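Local coordinates for hemolysin-related protein (Vibrio cholerae serotype O1, PDB 6MLT) that is a secreted, metal-binding biofilm matrix protein that probably binds carbohydrates and is thought to contribute to the adhesion of Vibrio cholerae biofilms, at residues A[22-27]-A[85-90]; A[65-70]-A[542-547]; A[96-101]-A[519-524]. One frame throughout, in Å; residues are numbered along the deposited sequence.

Contact 1. Residues A[22-27]-A[85-90]; sequences SVFHPE and WSYSNG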
loop_
_atom_site.group_PDB
_atom_site.type_symbol
_atom_site.label_atom_id
_atom_site.label_comp_id
_atom_site.label_asym_id
_atom_site.label_seq_id
_atom_site.Cartn_x
_atom_site.Cartn_y
_atom_site.Cartn_z
ATOM N N SER A 22 31.906 16.882 -3.118
ATOM C CA SER A 22 32.498 15.877 -3.985
ATOM C C SER A 22 33.640 16.519 -4.756
ATOM O O SER A 22 33.638 17.728 -4.993
ATOM C CB SER A 22 31.459 15.306 -4.955
ATOM O OG SER A 22 32.046 14.414 -5.890
ATOM N N VAL A 23 34.619 15.697 -5.137
ATOM C CA VAL A 23 35.630 16.153 -6.082
ATOM C C VAL A 23 35.086 16.186 -7.503
ATOM O O VAL A 23 35.652 16.871 -8.362
ATOM C CB VAL A 23 36.886 15.269 -6.025
ATOM C CG1 VAL A 23 37.461 15.268 -4.618
ATOM C CG2 VAL A 23 36.568 13.854 -6.487
ATOM N N PHE A 24 34.001 15.463 -7.776
ATOM C CA PHE A 24 33.322 15.529 -9.065
ATOM C C PHE A 24 32.250 16.609 -8.978
ATOM O O PHE A 24 31.255 16.446 -8.263
ATOM C CB PHE A 24 32.720 14.175 -9.424
ATOM C CG PHE A 24 31.976 14.170 -10.724
ATOM C CD1 PHE A 24 32.660 14.206 -11.922
ATOM C CD2 PHE A 24 30.592 14.120 -10.746
ATOM C CE1 PHE A 24 31.979 14.203 -13.123
ATOM C CE2 PHE A 24 29.901 14.117 -11.950
ATOM C CZ PHE A 24 30.601 14.157 -13.135
ATOM N N HIS A 25 32.459 17.713 -9.700
ATOM C CA HIS A 25 31.552 18.856 -9.706
ATOM C C HIS A 25 31.211 19.275 -8.280
ATOM O O HIS A 25 30.067 19.107 -7.832
ATOM C CB HIS A 25 30.288 18.531 -10.503
ATOM C CG HIS A 25 30.504 18.537 -11.985
ATOM N ND1 HIS A 25 30.578 19.700 -12.721
ATOM C CD2 HIS A 25 30.686 17.524 -12.863
ATOM C CE1 HIS A 25 30.788 19.401 -13.992
ATOM N NE2 HIS A 25 30.856 18.088 -14.105
ATOM N N PRO A 26 32.175 19.831 -7.540
ATOM C CA PRO A 26 31.893 20.216 -6.148
ATOM C C PRO A 26 30.775 21.234 -6.023
ATOM O O PRO A 26 30.118 21.285 -4.977
ATOM C CB PRO A 26 33.237 20.781 -5.656
ATOM C CG PRO A 26 34.007 21.106 -6.883
ATOM C CD PRO A 26 33.568 20.111 -7.924
ATOM N N GLU A 27 30.533 22.042 -7.059
ATOM C CA GLU A 27 29.465 23.033 -6.997
ATOM C C GLU A 27 28.077 22.403 -7.025
ATOM O O GLU A 27 27.108 23.063 -6.636
ATOM C CB GLU A 27 29.595 24.023 -8.155
ATOM C CG GLU A 27 29.100 23.517 -9.519
ATOM C CD GLU A 27 30.010 22.455 -10.145
ATOM O OE1 GLU A 27 31.108 22.188 -9.606
ATOM O OE2 GLU A 27 29.616 21.885 -11.187
ATOM N N TRP A 85 30.412 5.762 -7.498
ATOM C CA TRP A 85 30.666 5.824 -8.927
ATOM C C TRP A 85 31.943 6.596 -9.231
ATOM O O TRP A 85 32.355 7.482 -8.480
ATOM C CB TRP A 85 29.488 6.476 -9.647
ATOM C CG TRP A 85 28.245 5.624 -9.657
ATOM C CD1 TRP A 85 28.130 4.321 -9.254
ATOM C CD2 TRP A 85 26.945 6.025 -10.088
ATOM N NE1 TRP A 85 26.837 3.889 -9.416
ATOM C CE2 TRP A 85 26.090 4.918 -9.930
ATOM C CE3 TRP A 85 26.419 7.215 -10.598
ATOM C CZ2 TRP A 85 24.742 4.965 -10.264
ATOM C CZ3 TRP A 85 25.082 7.258 -10.930
ATOM C CH2 TRP A 85 24.259 6.141 -10.760
ATOM N N SER A 86 32.564 6.250 -10.353
ATOM C CA SER A 86 33.752 6.951 -10.817
ATOM C C SER A 86 33.426 8.185 -11.643
ATOM O O SER A 86 34.275 9.080 -11.758
ATOM C CB SER A 86 34.610 6.020 -11.670
ATOM O OG SER A 86 33.896 5.670 -12.845
ATOM N N TYR A 87 32.234 8.245 -12.240
ATOM C CA TYR A 87 31.879 9.322 -13.157
ATOM C C TYR A 87 32.862 9.407 -14.324
ATOM O O TYR A 87 33.047 10.474 -14.913
ATOM C CB TYR A 87 31.808 10.669 -12.436
ATOM C CG TYR A 87 30.972 10.655 -11.178
ATOM C CD1 TYR A 87 29.584 10.598 -11.238
ATOM C CD2 TYR A 87 31.572 10.715 -9.926
ATOM C CE1 TYR A 87 28.822 10.595 -10.083
ATOM C CE2 TYR A 87 30.816 10.715 -8.766
ATOM C CZ TYR A 87 29.446 10.653 -8.849
ATOM O OH TYR A 87 28.697 10.650 -7.693
ATOM N N SER A 88 33.488 8.282 -14.677
ATOM C CA SER A 88 34.407 8.268 -15.813
ATOM C C SER A 88 33.705 8.626 -17.115
ATOM O O SER A 88 34.371 9.039 -18.071
ATOM C CB SER A 88 35.071 6.896 -15.942
ATOM O OG SER A 88 34.124 5.908 -16.309
ATOM N N ASN A 89 32.384 8.491 -17.175
ATOM C CA ASN A 89 31.625 8.907 -18.347
ATOM C C ASN A 89 31.309 10.396 -18.344
ATOM O O ASN A 89 30.599 10.864 -19.239
ATOM C CB ASN A 89 30.324 8.101 -18.454
ATOM C CG ASN A 89 29.383 8.319 -17.269
ATOM O OD1 ASN A 89 29.682 9.068 -16.335
ATOM N ND2 ASN A 89 28.230 7.660 -17.315
ATOM N N GLY A 90 31.821 11.154 -17.377
ATOM C CA GLY A 90 31.494 12.558 -17.278
ATOM C C GLY A 90 30.215 12.862 -16.528
ATOM O O GLY A 90 29.823 14.035 -16.458
HETATM O O HOH W 1 31.434 16.291 -16.199
#
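F24 and Y87 lay their rings flat against each other, an offset stack with planes only 2° apart and centroids separated by 4.2 Å. The displacement brings F24 CD2 over the middle of the tyrosine ring, 3.5 Å from Y87 CG, while the root of the tyrosine slides over the phenylalanine: Y87 CB stands 3.6 Å from the centroid of the F24 ring, almost on its normal, as a CH-pi contact. F24 reaches across because its CG lies anti to the backbone N (chi1 179°). Over the rim of the opposite face H25 comes edge-on, through CD2.

In the beta-propeller, 22-27 links the outermost strand of one blade, 13-19, to the next blade, and 85-90 precedes the short outer strand 93-94 of that next blade; the stack thus ties the linker to the blade it enters.

G90, ending a type I turn that begins at Y87, sets its carbonyl oxygen beside the rim of the phenylalanine, with G90 O near the ring plane 3.4 Å from F24 CZ, the C=O bond not aimed at the ring. A water donates to G90 O at 2.8 Å and also pairs with H25 NE2. H25 ND1 in turn donates to the syn lone pair of E27 OE2, which fixes the imidazole's rotation. The phenol of Y87 is hydrogen-bonded to E83, which also pairs with S22 OG.

Contact 2. Residues A[65-70]-A[542-547]; sequences NKYANG and NDYDRE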
loop_
_atom_site.group_PDB
_atom_site.type_symbol
_atom_site.label_atom_id
_atom_site.label_comp_id
_atom_site.label_asym_id
_atom_site.label_seq_id
_atom_site.Cartn_x
_atom_site.Cartn_y
_atom_site.Cartn_z
ATOM N N ASN A 65 20.693 27.726 -7.166
ATOM C CA ASN A 65 19.245 27.689 -7.308
ATOM C C ASN A 65 18.809 27.107 -8.651
ATOM O O ASN A 65 17.676 27.340 -9.079
ATOM C CB ASN A 65 18.662 29.091 -7.130
ATOM C CG ASN A 65 19.061 30.041 -8.245
ATOM O OD1 ASN A 65 19.726 29.656 -9.206
ATOM N ND2 ASN A 65 18.644 31.292 -8.122
ATOM N N LYS A 66 19.683 26.355 -9.316
ATOM C CA LYS A 66 19.439 25.894 -10.687
ATOM C C LYS A 66 18.753 24.536 -10.734
ATOM O O LYS A 66 19.083 23.689 -11.570
ATOM C CB LYS A 66 20.759 25.856 -11.455
ATOM N N TYR A 67 17.762 24.308 -9.875
ATOM C CA TYR A 67 17.150 22.987 -9.794
ATOM C C TYR A 67 16.291 22.655 -11.005
ATOM O O TYR A 67 15.929 21.485 -11.180
ATOM C CB TYR A 67 16.300 22.870 -8.522
ATOM C CG TYR A 67 15.258 23.953 -8.377
ATOM C CD1 TYR A 67 14.027 23.854 -9.014
ATOM C CD2 TYR A 67 15.511 25.082 -7.613
ATOM C CE1 TYR A 67 13.075 24.851 -8.885
ATOM C CE2 TYR A 67 14.567 26.083 -7.475
ATOM C CZ TYR A 67 13.351 25.961 -8.111
ATOM O OH TYR A 67 12.408 26.961 -7.976
ATOM N N ALA A 68 15.950 23.641 -11.832
ATOM C CA ALA A 68 15.101 23.416 -12.993
ATOM C C ALA A 68 15.888 23.089 -14.255
ATOM O O ALA A 68 15.275 22.812 -15.288
ATOM C CB ALA A 68 14.224 24.646 -13.248
ATOM N N ASN A 69 17.220 23.081 -14.192
ATOM C CA ASN A 69 18.049 22.963 -15.387
ATOM C C ASN A 69 18.884 21.688 -15.403
ATOM O O ASN A 69 19.886 21.631 -16.116
ATOM C CB ASN A 69 18.958 24.186 -15.511
ATOM C CG ASN A 69 18.196 25.491 -15.386
ATOM O OD1 ASN A 69 18.242 26.154 -14.349
ATOM N ND2 ASN A 69 17.472 25.855 -16.435
ATOM N N GLY A 70 18.500 20.679 -14.631
ATOM C CA GLY A 70 19.180 19.401 -14.623
ATOM C C GLY A 70 20.245 19.309 -13.540
ATOM O O GLY A 70 20.786 20.306 -13.069
ATOM N N ASN A 542 18.974 21.383 0.972
ATOM C CA ASN A 542 19.550 22.416 0.132
ATOM C C ASN A 542 19.481 23.728 0.894
ATOM O O ASN A 542 18.607 23.920 1.748
ATOM C CB ASN A 542 18.818 22.518 -1.208
ATOM C CG ASN A 542 17.328 22.702 -1.032
ATOM O OD1 ASN A 542 16.850 23.820 -0.829
ATOM N ND2 ASN A 542 16.584 21.601 -1.097
ATOM N N ASP A 543 20.403 24.635 0.571
ATOM C CA ASP A 543 20.517 25.888 1.305
ATOM C C ASP A 543 20.754 27.074 0.378
ATOM O O ASP A 543 21.307 28.095 0.805
ATOM C CB ASP A 543 21.635 25.810 2.355
ATOM C CG ASP A 543 22.983 25.438 1.762
ATOM O OD1 ASP A 543 23.116 25.418 0.520
ATOM O OD2 ASP A 543 23.916 25.166 2.555
ATOM N N TYR A 544 20.320 26.968 -0.881
ATOM C CA TYR A 544 20.510 28.060 -1.830
ATOM C C TYR A 544 19.626 29.256 -1.495
ATOM O O TYR A 544 19.961 30.383 -1.861
ATOM C CB TYR A 544 20.218 27.585 -3.262
ATOM C CG TYR A 544 18.769 27.203 -3.474
ATOM C CD1 TYR A 544 17.811 28.158 -3.811
ATOM C CD2 TYR A 544 18.352 25.888 -3.319
ATOM C CE1 TYR A 544 16.485 27.810 -3.989
ATOM C CE2 TYR A 544 17.034 25.532 -3.493
ATOM C CZ TYR A 544 16.101 26.497 -3.826
ATOM O OH TYR A 544 14.778 26.143 -3.991
ATOM N N ASP A 545 18.498 29.039 -0.818
ATOM C CA ASP A 545 17.523 30.095 -0.561
ATOM C C ASP A 545 17.724 30.680 0.834
ATOM O O ASP A 545 17.894 29.944 1.811
ATOM C CB ASP A 545 16.097 29.556 -0.703
ATOM C CG ASP A 545 15.039 30.652 -0.655
ATOM O OD1 ASP A 545 14.857 31.272 0.412
ATOM O OD2 ASP A 545 14.388 30.894 -1.694
ATOM N N ARG A 546 17.677 32.012 0.919
ATOM C CA ARG A 546 17.949 32.694 2.182
ATOM C C ARG A 546 16.972 32.290 3.277
ATOM O O ARG A 546 17.325 32.323 4.460
ATOM C CB ARG A 546 17.905 34.211 1.980
ATOM N N GLU A 547 15.748 31.916 2.915
ATOM C CA GLU A 547 14.749 31.499 3.892
ATOM C C GLU A 547 14.843 30.022 4.255
ATOM O O GLU A 547 14.004 29.533 5.022
ATOM C CB GLU A 547 13.342 31.812 3.372
ATOM C CG GLU A 547 13.067 33.305 3.217
ATOM C CD GLU A 547 11.624 33.599 2.853
ATOM O OE1 GLU A 547 11.000 32.763 2.169
ATOM O OE2 GLU A 547 11.115 34.666 3.256
#
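Y544 carries the second segment's side of this surface contact, turned toward N65 and Y67 across a small apolar interface without any direct hydrogen bond. Before it in sequence, N542 settles the loop into its surroundings: its amide nitrogen reaches V31 O and S517 OG, and its amide oxygen takes the backbone N-H of G518. D543 follows, its backbone N-H bonded to Q30 and its carboxylate to H552, so the chain leading into the tyrosine is tied down on several sides.

At Y544 the ring swings between the backbone N and the carbonyl carbon (chi1 65°), which presents one face to N65. The asparagine meets that face with its backbone and the root of its side chain: N65 CA lies 4.2 Å from the ring centroid, 27° off the normal, a CH-pi contact, and N65 CB comes within 3.6 Å of Y544 CD1, while the amide leads away. The far end of the tyrosine belongs to Y67. Y544 OH lies 3.5 Å from Y67 CE2, and the two side chains cross at about a right angle with their ring planes inclined at 40°, an oblique meeting that is neither a stack nor a T-shaped pair. M32 and F62 touch both tyrosines as well, widening the apolar patch.

Next, D545 caps a local bend: its OD1 accepts the backbone N-H of E547 at 2.7 Å through the anti lone pair, an Asx turn. Each segment connects neighbouring antiparallel strands, 56-63 with 71-76 and 536-541 with 553-559, so the arrangement is that of hairpin loops from adjacent beta-propeller blades meeting at the surface.

Contact 3. Residues A[96-101]-A[519-524]; sequences ARYAPA and TLWEYP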
loop_
_atom_site.group_PDB
_atom_site.type_symbol
_atom_site.label_atom_id
_atom_site.label_comp_id
_atom_site.label_asym_id
_atom_site.label_seq_id
_atom_site.Cartn_x
_atom_site.Cartn_y
_atom_site.Cartn_z
ATOM N N ALA A 96 16.450 17.432 -11.746
ATOM C CA ALA A 96 16.750 17.484 -10.322
ATOM C C ALA A 96 15.505 17.576 -9.452
ATOM O O ALA A 96 15.622 17.521 -8.225
ATOM C CB ALA A 96 17.675 18.671 -10.023
ATOM N N ARG A 97 14.316 17.698 -10.052
ATOM C CA ARG A 97 13.084 17.864 -9.291
ATOM C C ARG A 97 12.337 16.563 -9.049
ATOM O O ARG A 97 11.483 16.517 -8.157
ATOM C CB ARG A 97 12.145 18.842 -10.013
ATOM C CG ARG A 97 12.730 20.235 -10.200
ATOM C CD ARG A 97 11.956 21.040 -11.228
ATOM N NE ARG A 97 12.218 20.561 -12.580
ATOM C CZ ARG A 97 11.848 21.199 -13.683
ATOM N NH1 ARG A 97 11.184 22.345 -13.602
ATOM N NH2 ARG A 97 12.146 20.688 -14.868
ATOM N N TYR A 98 12.626 15.517 -9.816
ATOM C CA TYR A 98 11.930 14.244 -9.706
ATOM C C TYR A 98 12.929 13.140 -9.396
ATOM O O TYR A 98 13.996 13.064 -10.014
ATOM C CB TYR A 98 11.171 13.911 -10.994
ATOM C CG TYR A 98 10.049 14.874 -11.325
ATOM C CD1 TYR A 98 8.760 14.657 -10.855
ATOM C CD2 TYR A 98 10.278 15.992 -12.123
ATOM C CE1 TYR A 98 7.729 15.526 -11.165
ATOM C CE2 TYR A 98 9.253 16.870 -12.438
ATOM C CZ TYR A 98 7.979 16.629 -11.954
ATOM O OH TYR A 98 6.950 17.484 -12.251
ATOM N N ALA A 99 12.585 12.291 -8.444
ATOM C CA ALA A 99 13.433 11.152 -8.159
ATOM C C ALA A 99 13.442 10.208 -9.357
ATOM O O ALA A 99 12.403 9.996 -9.989
ATOM C CB ALA A 99 12.943 10.403 -6.922
ATOM N N PRO A 100 14.589 9.635 -9.700
ATOM C CA PRO A 100 14.592 8.540 -10.678
ATOM C C PRO A 100 13.940 7.296 -10.098
ATOM O O PRO A 100 13.451 7.322 -8.965
ATOM C CB PRO A 100 16.083 8.322 -10.973
ATOM C CG PRO A 100 16.803 8.891 -9.830
ATOM C CD PRO A 100 15.944 9.966 -9.228
ATOM N N ALA A 101 13.895 6.220 -10.877
ATOM C CA ALA A 101 13.342 4.946 -10.439
ATOM C C ALA A 101 14.345 3.850 -10.759
ATOM O O ALA A 101 15.085 3.943 -11.740
ATOM C CB ALA A 101 12.012 4.634 -11.121
ATOM N N THR A 519 11.978 23.369 -0.842
ATOM C CA THR A 519 10.863 22.430 -0.939
ATOM C C THR A 519 10.291 22.374 -2.347
ATOM O O THR A 519 10.012 23.399 -2.983
ATOM C CB THR A 519 9.735 22.721 0.070
ATOM O OG1 THR A 519 9.034 23.917 -0.283
ATOM C CG2 THR A 519 10.292 22.831 1.488
ATOM N N LEU A 520 10.169 21.144 -2.842
ATOM C CA LEU A 520 9.372 20.836 -4.012
ATOM C C LEU A 520 8.357 19.808 -3.554
ATOM O O LEU A 520 7.373 20.159 -2.883
ATOM C CB LEU A 520 10.271 20.363 -5.160
ATOM C CG LEU A 520 11.148 21.433 -5.803
ATOM C CD1 LEU A 520 12.146 20.759 -6.733
ATOM C CD2 LEU A 520 10.296 22.441 -6.551
ATOM N N TRP A 521 8.575 18.518 -3.836
ATOM C CA TRP A 521 7.697 17.468 -3.334
ATOM C C TRP A 521 8.492 16.288 -2.776
ATOM O O TRP A 521 7.970 15.167 -2.726
ATOM C CB TRP A 521 6.728 17.011 -4.442
ATOM C CG TRP A 521 7.395 16.853 -5.765
ATOM C CD1 TRP A 521 7.960 15.719 -6.274
ATOM C CD2 TRP A 521 7.589 17.875 -6.750
ATOM N NE1 TRP A 521 8.489 15.973 -7.517
ATOM C CE2 TRP A 521 8.284 17.289 -7.828
ATOM C CE3 TRP A 521 7.249 19.229 -6.822
ATOM C CZ2 TRP A 521 8.648 18.008 -8.960
ATOM C CZ3 TRP A 521 7.610 19.944 -7.956
ATOM C CH2 TRP A 521 8.298 19.329 -9.008
ATOM N N GLU A 522 9.729 16.515 -2.341
ATOM C CA GLU A 522 10.538 15.457 -1.755
ATOM C C GLU A 522 9.971 15.048 -0.397
ATOM O O GLU A 522 9.151 15.753 0.193
ATOM C CB GLU A 522 11.993 15.919 -1.618
ATOM C CG GLU A 522 12.278 16.913 -0.472
ATOM C CD GLU A 522 12.113 18.400 -0.837
ATOM O OE1 GLU A 522 11.352 18.748 -1.776
ATOM O OE2 GLU A 522 12.749 19.230 -0.139
ATOM N N TYR A 523 10.412 13.893 0.097
ATOM C CA TYR A 523 10.063 13.468 1.444
ATOM C C TYR A 523 11.228 12.685 2.030
ATOM O O TYR A 523 12.093 12.198 1.292
ATOM C CB TYR A 523 8.776 12.623 1.465
ATOM C CG TYR A 523 8.737 11.479 0.468
ATOM C CD1 TYR A 523 9.503 10.341 0.658
ATOM C CD2 TYR A 523 7.923 11.535 -0.656
ATOM C CE1 TYR A 523 9.479 9.288 -0.257
ATOM C CE2 TYR A 523 7.882 10.475 -1.577
ATOM C CZ TYR A 523 8.668 9.360 -1.360
ATOM O OH TYR A 523 8.642 8.303 -2.243
ATOM N N PRO A 524 11.290 12.554 3.352
ATOM C CA PRO A 524 12.299 11.679 3.956
ATOM C C PRO A 524 11.911 10.220 3.778
ATOM O O PRO A 524 10.737 9.878 3.611
ATOM C CB PRO A 524 12.289 12.076 5.440
ATOM C CG PRO A 524 11.384 13.280 5.541
ATOM C CD PRO A 524 10.464 13.213 4.369
HETATM O O HOH W 2 10.967 17.066 -5.425
HETATM O O HOH W 3 9.543 12.901 -7.501
#
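R97 and L520 bring the two irregular segments closest, their CA atoms 7.1 Å apart, and Y98 and E522 follow with CA atoms at 8.2 Å. No direct hydrogen bond joins the backbones; instead a water donates to R97 O at 2.8 Å and accepts from W521 N. Within 519-524, E522 OE1 takes the L520 N-H through its syn lone pair, a bond that spans W521 and holds the backbone on both sides of it.

W521 is the main wedge. Its CG sits between the backbone N and the carbonyl carbon (chi1 43°), which sends the indole toward R97 and Y98. W521 CZ2 stands over one face of the Y98 ring, displaced toward the rim and 3.4 Å from Y98 CZ, with the tyrosine ring and the six-membered ring inclined at 48°. Although W521 NE1 comes within 3.1 Å of R97 O, the angle is too poor for a hydrogen bond; the indole N-H donates weakly to a second water, which also accepts from A99 N.

The aliphatic root of R97 closes the other end: R97 CG touches L520 CD1 at 3.6 Å, while the guanidinium turns away to a salt bridge with D95. Beyond the contact, W222 meets the indole edge-to-face. Both segments lie in connections leading from the outer strand of one blade to the first strand of the next, 101-103 and 525-527, so this is packing between the inter-blade connections of a beta-propeller.

Contacts 2 and 3 form a continuous patch, their centres 13 Å apart: Y67 O packs 3.6 Å from R97 CG, and A96 CB also touches that carbonyl. Contact 1 stands apart, its centre about 20 Å from that of contact 2 and about 21 Å from that of contact 3, with nearest atoms about 8 Å away in each case. Contact 1 is local to the blade of 28-94, whereas the other two bring together segments more than 400 residues apart in sequence where the propeller ring closes, with strand 13-19 completing the blade of 525-559. In contact 1 the Y87 side chain is about 14 Å from a bound calcium ion; contacts 2 and 3 lie away from the known sites.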